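Local coordinates for solute Binding Protein, BlMnBP1 in complex with mannotriose (Bifidobacterium, PDB 6FUV) that binds manno-oligosaccharides such as mannotriose, probably delivering them to an ABC transporter for uptake, at residues Tyr175-Glu180 with Glu250-Lys255; Gln273-Gly278 with Asp282-Met287. One frame throughout, in Å; residues are numbered along the deposited sequence.

Contact 1: residues Tyr175-Glu180 with Glu250-Lys255; sequences YTNFAE and ESSKGK. With BMA (beta-D-mannopyranose), chain B.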
loop_
_atom_site.group_PDB
_atom_site.type_symbol
_atom_site.label_atom_id
_atom_site.label_comp_id
_atom_site.label_asym_id
_atom_site.label_seq_id
_atom_site.Cartn_x
_atom_site.Cartn_y
_atom_site.Cartn_z
ATOM N N TYR A 175 7.581 12.626 -10.751
ATOM C CA TYR A 175 6.342 13.320 -10.427
ATOM C C TYR A 175 5.967 12.991 -8.985
ATOM O O TYR A 175 5.889 11.824 -8.612
ATOM C CB TYR A 175 5.246 12.892 -11.425
ATOM C CG TYR A 175 4.018 13.777 -11.483
ATOM C CD1 TYR A 175 4.036 14.977 -12.189
ATOM C CD2 TYR A 175 2.833 13.400 -10.886
ATOM C CE1 TYR A 175 2.894 15.824 -12.227
ATOM C CE2 TYR A 175 1.721 14.217 -10.930
ATOM C CZ TYR A 175 1.747 15.412 -11.597
ATOM O OH TYR A 175 0.612 16.171 -11.640
ATOM N N THR A 176 5.768 14.013 -8.173
ATOM C CA THR A 176 5.588 13.783 -6.745
ATOM C C THR A 176 4.157 13.413 -6.367
ATOM O O THR A 176 3.938 12.752 -5.356
ATOM C CB THR A 176 5.964 15.036 -5.959
ATOM O OG1 THR A 176 5.020 16.085 -6.271
ATOM C CG2 THR A 176 7.353 15.522 -6.217
ATOM N N ASN A 177 3.176 13.838 -7.134
ATOM C CA ASN A 177 1.787 13.810 -6.691
ATOM C C ASN A 177 1.625 14.365 -5.270
ATOM O O ASN A 177 0.793 13.927 -4.467
ATOM C CB ASN A 177 1.211 12.414 -6.797
ATOM C CG ASN A 177 0.766 12.092 -8.185
ATOM O OD1 ASN A 177 -0.222 12.634 -8.680
ATOM N ND2 ASN A 177 1.505 11.193 -8.834
ATOM N N PHE A 178 2.421 15.367 -4.958
ATOM C CA PHE A 178 2.281 16.136 -3.737
ATOM C C PHE A 178 0.844 16.385 -3.315
ATOM O O PHE A 178 0.560 16.282 -2.126
ATOM C CB PHE A 178 3.055 17.459 -3.939
ATOM C CG PHE A 178 2.853 18.494 -2.881
ATOM C CD1 PHE A 178 1.773 19.390 -2.965
ATOM C CD2 PHE A 178 3.774 18.661 -1.869
ATOM C CE1 PHE A 178 1.600 20.365 -1.999
ATOM C CE2 PHE A 178 3.571 19.669 -0.880
ATOM C CZ PHE A 178 2.496 20.489 -0.963
ATOM N N ALA A 179 -0.047 16.734 -4.252
ATOM C CA ALA A 179 -1.406 17.107 -3.873
ATOM C C ALA A 179 -2.234 15.934 -3.374
ATOM O O ALA A 179 -3.299 16.154 -2.810
ATOM C CB ALA A 179 -2.136 17.748 -5.043
ATOM N N GLU A 180 -1.774 14.705 -3.529
ATOM C CA GLU A 180 -2.454 13.552 -2.957
ATOM C C GLU A 180 -1.701 13.171 -1.694
ATOM O O GLU A 180 -0.554 12.747 -1.753
ATOM C CB GLU A 180 -2.516 12.393 -3.948
ATOM C CG GLU A 180 -3.317 12.675 -5.164
ATOM C CD GLU A 180 -4.821 12.701 -4.932
ATOM O OE1 GLU A 180 -5.281 12.065 -3.993
ATOM O OE2 GLU A 180 -5.553 13.365 -5.711
ATOM N N GLU A 250 -5.074 11.467 -11.459
ATOM C CA GLU A 250 -5.654 10.716 -12.574
ATOM C C GLU A 250 -4.935 11.015 -13.890
ATOM O O GLU A 250 -4.719 10.116 -14.719
ATOM C CB GLU A 250 -7.130 11.022 -12.740
ATOM C CG GLU A 250 -8.037 10.602 -11.602
ATOM C CD GLU A 250 -8.037 9.109 -11.337
ATOM O OE1 GLU A 250 -7.677 8.331 -12.227
ATOM O OE2 GLU A 250 -8.469 8.742 -10.234
ATOM N N SER A 251 -4.586 12.280 -14.121
ATOM C CA SER A 251 -3.870 12.608 -15.347
ATOM C C SER A 251 -2.423 12.109 -15.335
ATOM O O SER A 251 -1.866 11.868 -16.403
ATOM C CB SER A 251 -3.953 14.117 -15.570
ATOM O OG SER A 251 -3.184 14.842 -14.662
ATOM N N SER A 252 -1.821 11.888 -14.160
ATOM C CA SER A 252 -0.442 11.400 -14.103
ATOM C C SER A 252 -0.320 9.989 -14.655
ATOM O O SER A 252 0.732 9.615 -15.195
ATOM C CB SER A 252 0.076 11.480 -12.673
ATOM O OG SER A 252 -0.278 10.394 -11.865
ATOM N N LYS A 253 -1.395 9.201 -14.541
ATOM C CA LYS A 253 -1.411 7.868 -15.133
ATOM C C LYS A 253 -1.193 7.944 -16.638
ATOM O O LYS A 253 -0.389 7.214 -17.213
ATOM C CB LYS A 253 -2.740 7.173 -14.818
ATOM C CG LYS A 253 -3.049 6.933 -13.335
ATOM C CD LYS A 253 -4.489 6.422 -13.182
ATOM C CE LYS A 253 -4.974 6.525 -11.780
ATOM N NZ LYS A 253 -6.347 6.050 -11.576
ATOM N N GLY A 254 -1.921 8.811 -17.302
ATOM C CA GLY A 254 -1.714 8.960 -18.720
ATOM C C GLY A 254 -0.328 9.469 -19.037
ATOM O O GLY A 254 0.287 9.042 -20.017
ATOM N N LYS A 255 0.155 10.424 -18.248
ATOM C CA LYS A 255 1.432 11.038 -18.564
ATOM C C LYS A 255 2.557 10.022 -18.427
ATOM O O LYS A 255 3.524 10.069 -19.182
ATOM C CB LYS A 255 1.676 12.232 -17.652
ATOM C CG LYS A 255 0.874 13.508 -17.981
ATOM C CD LYS A 255 1.169 14.575 -16.941
ATOM C CE LYS A 255 0.544 15.880 -17.270
ATOM N NZ LYS A 255 0.505 16.730 -16.073
HETATM C C1 BMA B . -8.331 5.762 -8.228
HETATM C C2 BMA B . -7.273 4.660 -8.296
HETATM C C3 BMA B . -6.963 4.194 -6.855
HETATM C C4 BMA B . -6.505 5.414 -6.026
HETATM C C5 BMA B . -7.529 6.553 -6.131
HETATM C C6 BMA B . -7.076 7.852 -5.407
HETATM O O1 BMA B . -8.564 6.169 -9.512
HETATM O O2 BMA B . -6.042 5.165 -8.839
HETATM O O3 BMA B . -6.045 3.121 -6.882
HETATM O O4 BMA B . -6.391 5.143 -4.624
HETATM O O5 BMA B . -7.806 6.848 -7.521
HETATM O O6 BMA B . -8.169 8.759 -5.331
HETATM O O HOH W 1 -0.543 15.577 -14.080
#
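The loop that leaves strand 172-174 meets helix 249-257, whose far side reaches the bound sugar. Tyr-175 packs on Ser-252: ring atom CE2 of Tyr-175 lies 3.6 Å from CB of Ser-252, which comes at the ring obliquely. The ring is sent to the helix by a first torsion that sets CG opposite the backbone N (chi1 -164°). The amide of Asn-177 lies alongside the same serine, ND2 of Asn-177 being 3.6 Å from Ser-252 OG. The two only pack; Ser-252 OG bonds to the backbone O of Trp-249. The polar link is water 1, which accepts from Lys-255 NZ, donates to Ser-251 OG and bonds Tyr-175 OH at 2.8 Å. That hydroxyl also bonds Asp-248 N. In the loop, Thr-176 OG1 accepts from Phe-178 N at 3.0 Å, an ST turn, and Asn-177 to Glu-180 form a type I turn. On the helix, Lys-253 NZ bridges to Glu-250 OE1 at 2.7 Å. The same NZ donates to mannose O1 and O2, and mannose O1 donates to Glu-250 OE2 at 2.7 Å. An acidic and a basic side chain thus grip one sugar hydroxyl, consistent with the ligand cleft of extracellular solute-binding proteins.

Contact 2: residues Gln273-Gly278 with Asp282-Met287; sequences QMKQAG and DDVQYM. With BMA (beta-D-mannopyranose), chain B.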
loop_
_atom_site.group_PDB
_atom_site.type_symbol
_atom_site.label_atom_id
_atom_site.label_comp_id
_atom_site.label_asym_id
_atom_site.label_seq_id
_atom_site.Cartn_x
_atom_site.Cartn_y
_atom_site.Cartn_z
ATOM N N GLN A 273 -2.657 0.086 -13.603
ATOM C CA GLN A 273 -3.499 1.259 -13.799
ATOM C C GLN A 273 -2.852 2.188 -14.816
ATOM O O GLN A 273 -3.542 2.855 -15.589
ATOM C CB GLN A 273 -3.731 2.021 -12.474
ATOM C CG GLN A 273 -4.444 1.251 -11.374
ATOM C CD GLN A 273 -4.857 2.079 -10.173
ATOM O OE1 GLN A 273 -4.933 3.286 -10.218
ATOM N NE2 GLN A 273 -5.158 1.404 -9.100
ATOM N N MET A 274 -1.526 2.295 -14.800
ATOM C CA MET A 274 -0.850 3.166 -15.742
ATOM C C MET A 274 -0.528 2.480 -17.059
ATOM O O MET A 274 -0.478 3.158 -18.080
ATOM C CB MET A 274 0.409 3.700 -15.083
ATOM C CG MET A 274 0.097 4.565 -13.864
ATOM S SD MET A 274 1.514 5.329 -13.108
ATOM C CE MET A 274 0.754 6.116 -11.699
ATOM N N LYS A 275 -0.299 1.162 -17.055
ATOM C CA LYS A 275 -0.222 0.417 -18.300
ATOM C C LYS A 275 -1.480 0.615 -19.117
ATOM O O LYS A 275 -1.401 0.809 -20.334
ATOM C CB LYS A 275 -0.008 -1.065 -18.019
ATOM C CG LYS A 275 1.398 -1.504 -17.733
ATOM C CD LYS A 275 1.495 -3.071 -17.610
ATOM C CE LYS A 275 2.936 -3.571 -17.506
ATOM N NZ LYS A 275 3.813 -3.087 -18.638
ATOM N N GLN A 276 -2.643 0.587 -18.448
ATOM C CA GLN A 276 -3.960 0.687 -19.064
ATOM C C GLN A 276 -4.364 2.109 -19.412
ATOM O O GLN A 276 -5.352 2.294 -20.113
ATOM C CB GLN A 276 -5.044 0.132 -18.120
ATOM C CG GLN A 276 -4.998 -1.341 -17.758
ATOM C CD GLN A 276 -5.950 -1.668 -16.533
ATOM O OE1 GLN A 276 -6.562 -0.764 -15.920
ATOM N NE2 GLN A 276 -6.006 -2.936 -16.151
ATOM N N ALA A 277 -3.680 3.112 -18.906
ATOM C CA ALA A 277 -4.094 4.494 -19.069
ATOM C C ALA A 277 -3.727 5.060 -20.416
ATOM O O ALA A 277 -3.909 6.239 -20.678
ATOM C CB ALA A 277 -3.482 5.340 -17.949
ATOM N N GLY A 278 -3.212 4.227 -21.293
ATOM C CA GLY A 278 -2.814 4.719 -22.590
ATOM C C GLY A 278 -2.462 3.565 -23.483
ATOM O O GLY A 278 -2.594 2.416 -23.119
ATOM N N ASP A 282 3.391 -1.293 -22.713
ATOM C CA ASP A 282 4.626 -2.060 -22.583
ATOM C C ASP A 282 5.801 -1.184 -22.177
ATOM O O ASP A 282 6.815 -1.716 -21.729
ATOM C CB ASP A 282 4.952 -2.790 -23.894
ATOM C CG ASP A 282 4.145 -4.062 -24.078
ATOM O OD1 ASP A 282 3.203 -4.321 -23.323
ATOM O OD2 ASP A 282 4.488 -4.848 -24.955
ATOM N N ASP A 283 5.685 0.145 -22.320
ATOM C CA ASP A 283 6.704 1.068 -21.822
ATOM C C ASP A 283 6.609 1.312 -20.312
ATOM O O ASP A 283 7.576 1.777 -19.714
ATOM C CB ASP A 283 6.624 2.419 -22.535
ATOM C CG ASP A 283 6.644 2.301 -24.074
ATOM O OD1 ASP A 283 7.206 1.331 -24.601
ATOM O OD2 ASP A 283 6.186 3.225 -24.739
ATOM N N VAL A 284 5.485 0.996 -19.684
ATOM C CA VAL A 284 5.294 1.219 -18.257
ATOM C C VAL A 284 5.750 -0.027 -17.514
ATOM O O VAL A 284 5.156 -1.099 -17.634
ATOM C CB VAL A 284 3.832 1.556 -17.936
ATOM C CG1 VAL A 284 3.731 1.860 -16.474
ATOM C CG2 VAL A 284 3.330 2.661 -18.825
ATOM N N GLN A 285 6.795 0.117 -16.721
ATOM C CA GLN A 285 7.473 -0.971 -16.048
ATOM C C GLN A 285 7.548 -0.671 -14.562
ATOM O O GLN A 285 7.173 0.391 -14.086
ATOM C CB GLN A 285 8.883 -1.168 -16.609
ATOM C CG GLN A 285 8.901 -1.542 -18.063
ATOM C CD GLN A 285 8.479 -2.951 -18.296
ATOM O OE1 GLN A 285 8.823 -3.833 -17.540
ATOM N NE2 GLN A 285 7.697 -3.169 -19.345
ATOM N N TYR A 286 8.095 -1.621 -13.828
ATOM C CA TYR A 286 8.148 -1.549 -12.375
ATOM C C TYR A 286 9.517 -1.998 -11.917
ATOM O O TYR A 286 9.919 -3.099 -12.229
ATOM C CB TYR A 286 7.050 -2.437 -11.795
ATOM C CG TYR A 286 6.920 -2.409 -10.290
ATOM C CD1 TYR A 286 6.748 -1.235 -9.615
ATOM C CD2 TYR A 286 6.966 -3.575 -9.562
ATOM C CE1 TYR A 286 6.608 -1.225 -8.250
ATOM C CE2 TYR A 286 6.861 -3.588 -8.217
ATOM C CZ TYR A 286 6.661 -2.415 -7.553
ATOM O OH TYR A 286 6.575 -2.435 -6.191
ATOM N N MET A 287 10.213 -1.140 -11.193
ATOM C CA MET A 287 11.522 -1.451 -10.660
ATOM C C MET A 287 11.570 -1.417 -9.137
ATOM O O MET A 287 10.797 -0.709 -8.477
ATOM C CB MET A 287 12.594 -0.492 -11.198
ATOM C CG MET A 287 12.311 0.915 -11.104
ATOM S SD MET A 287 13.740 1.956 -11.543
ATOM C CE MET A 287 14.540 1.876 -10.006
HETATM C C1 BMA B . -8.331 5.762 -8.228
HETATM C C2 BMA B . -7.273 4.660 -8.296
HETATM C C3 BMA B . -6.963 4.194 -6.855
HETATM C C4 BMA B . -6.505 5.414 -6.026
HETATM C C5 BMA B . -7.529 6.553 -6.131
HETATM C C6 BMA B . -7.076 7.852 -5.407
HETATM O O1 BMA B . -8.564 6.169 -9.512
HETATM O O2 BMA B . -6.042 5.165 -8.839
HETATM O O3 BMA B . -6.045 3.121 -6.882
HETATM O O4 BMA B . -6.391 5.143 -4.624
HETATM O O5 BMA B . -7.806 6.848 -7.521
HETATM O O6 BMA B . -8.169 8.759 -5.331
HETATM O O HOH W 2 2.432 -4.531 -20.964
HETATM O O HOH W 3 5.631 -5.956 -19.147
#
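Asp-282 meets Lys-275 through water 2, which donates to Asp-282 OD1 at 2.5 Å and accepts from Lys-275 NZ. The two charged atoms stay 4.9 Å apart, OD1 of Asp-282 from NZ of Lys-275. Val-284 comes next and carries most of this strand's share. Its CG1 packs 4.0 Å from Met-274 CB, and its CB lies 3.9 Å from Lys-275 CG. The lysine chain runs alongside the valine, pointing the other way, then bends at its last torsion (chi4 -54°). NZ of Lys-275 thereby donates to Val-284 O at 2.6 Å, nearly in line with the carbonyl (162°). The same NZ bonds to Ala-281 O. With an alanine in place of Lys-275, the carbonyls of Val-284 and Ala-281 would probably lose this donor, and one flank of the valine would be uncovered. Gln-285 folds back at chi2, and its NE2 donates to Asp-282 O at 2.9 Å from above the carbonyl plane. At the start of 273-278, Gln-273 uses both ends of its amide on mannose, OE1 accepting from O2 and NE2 donating to O3. Strand 284-288 is an outermost strand, paired with strand 135-139. Val-284 touches Val-137 of that strand, while Met-274 packs on Trp-249 and Met-256 of helix 249-257.

In the fold
Along the chain, the strand 172-174 leads into the loop 175-180, and contact 1 closes a long excursion of 69 residues, holding helices but no strand, when helix 249-257 returns to it. Contact 2 follows in series, neither nested nor crossed: helix 270-275 is followed, after a short turn, by strand 284-288. Strands 172-174 and 284-288 are the two outermost strands of one four-stranded sheet, and helices 249-257 and 270-275 pack beside it. Contact 1 lies by the first of these edges and contact 2 by the other. They meet where Lys-253 of helix 249-257 packs against Met-274 and Ala-277. Both also reach the same mannose, so the helices of the two contacts together line one part of the glycan pocket.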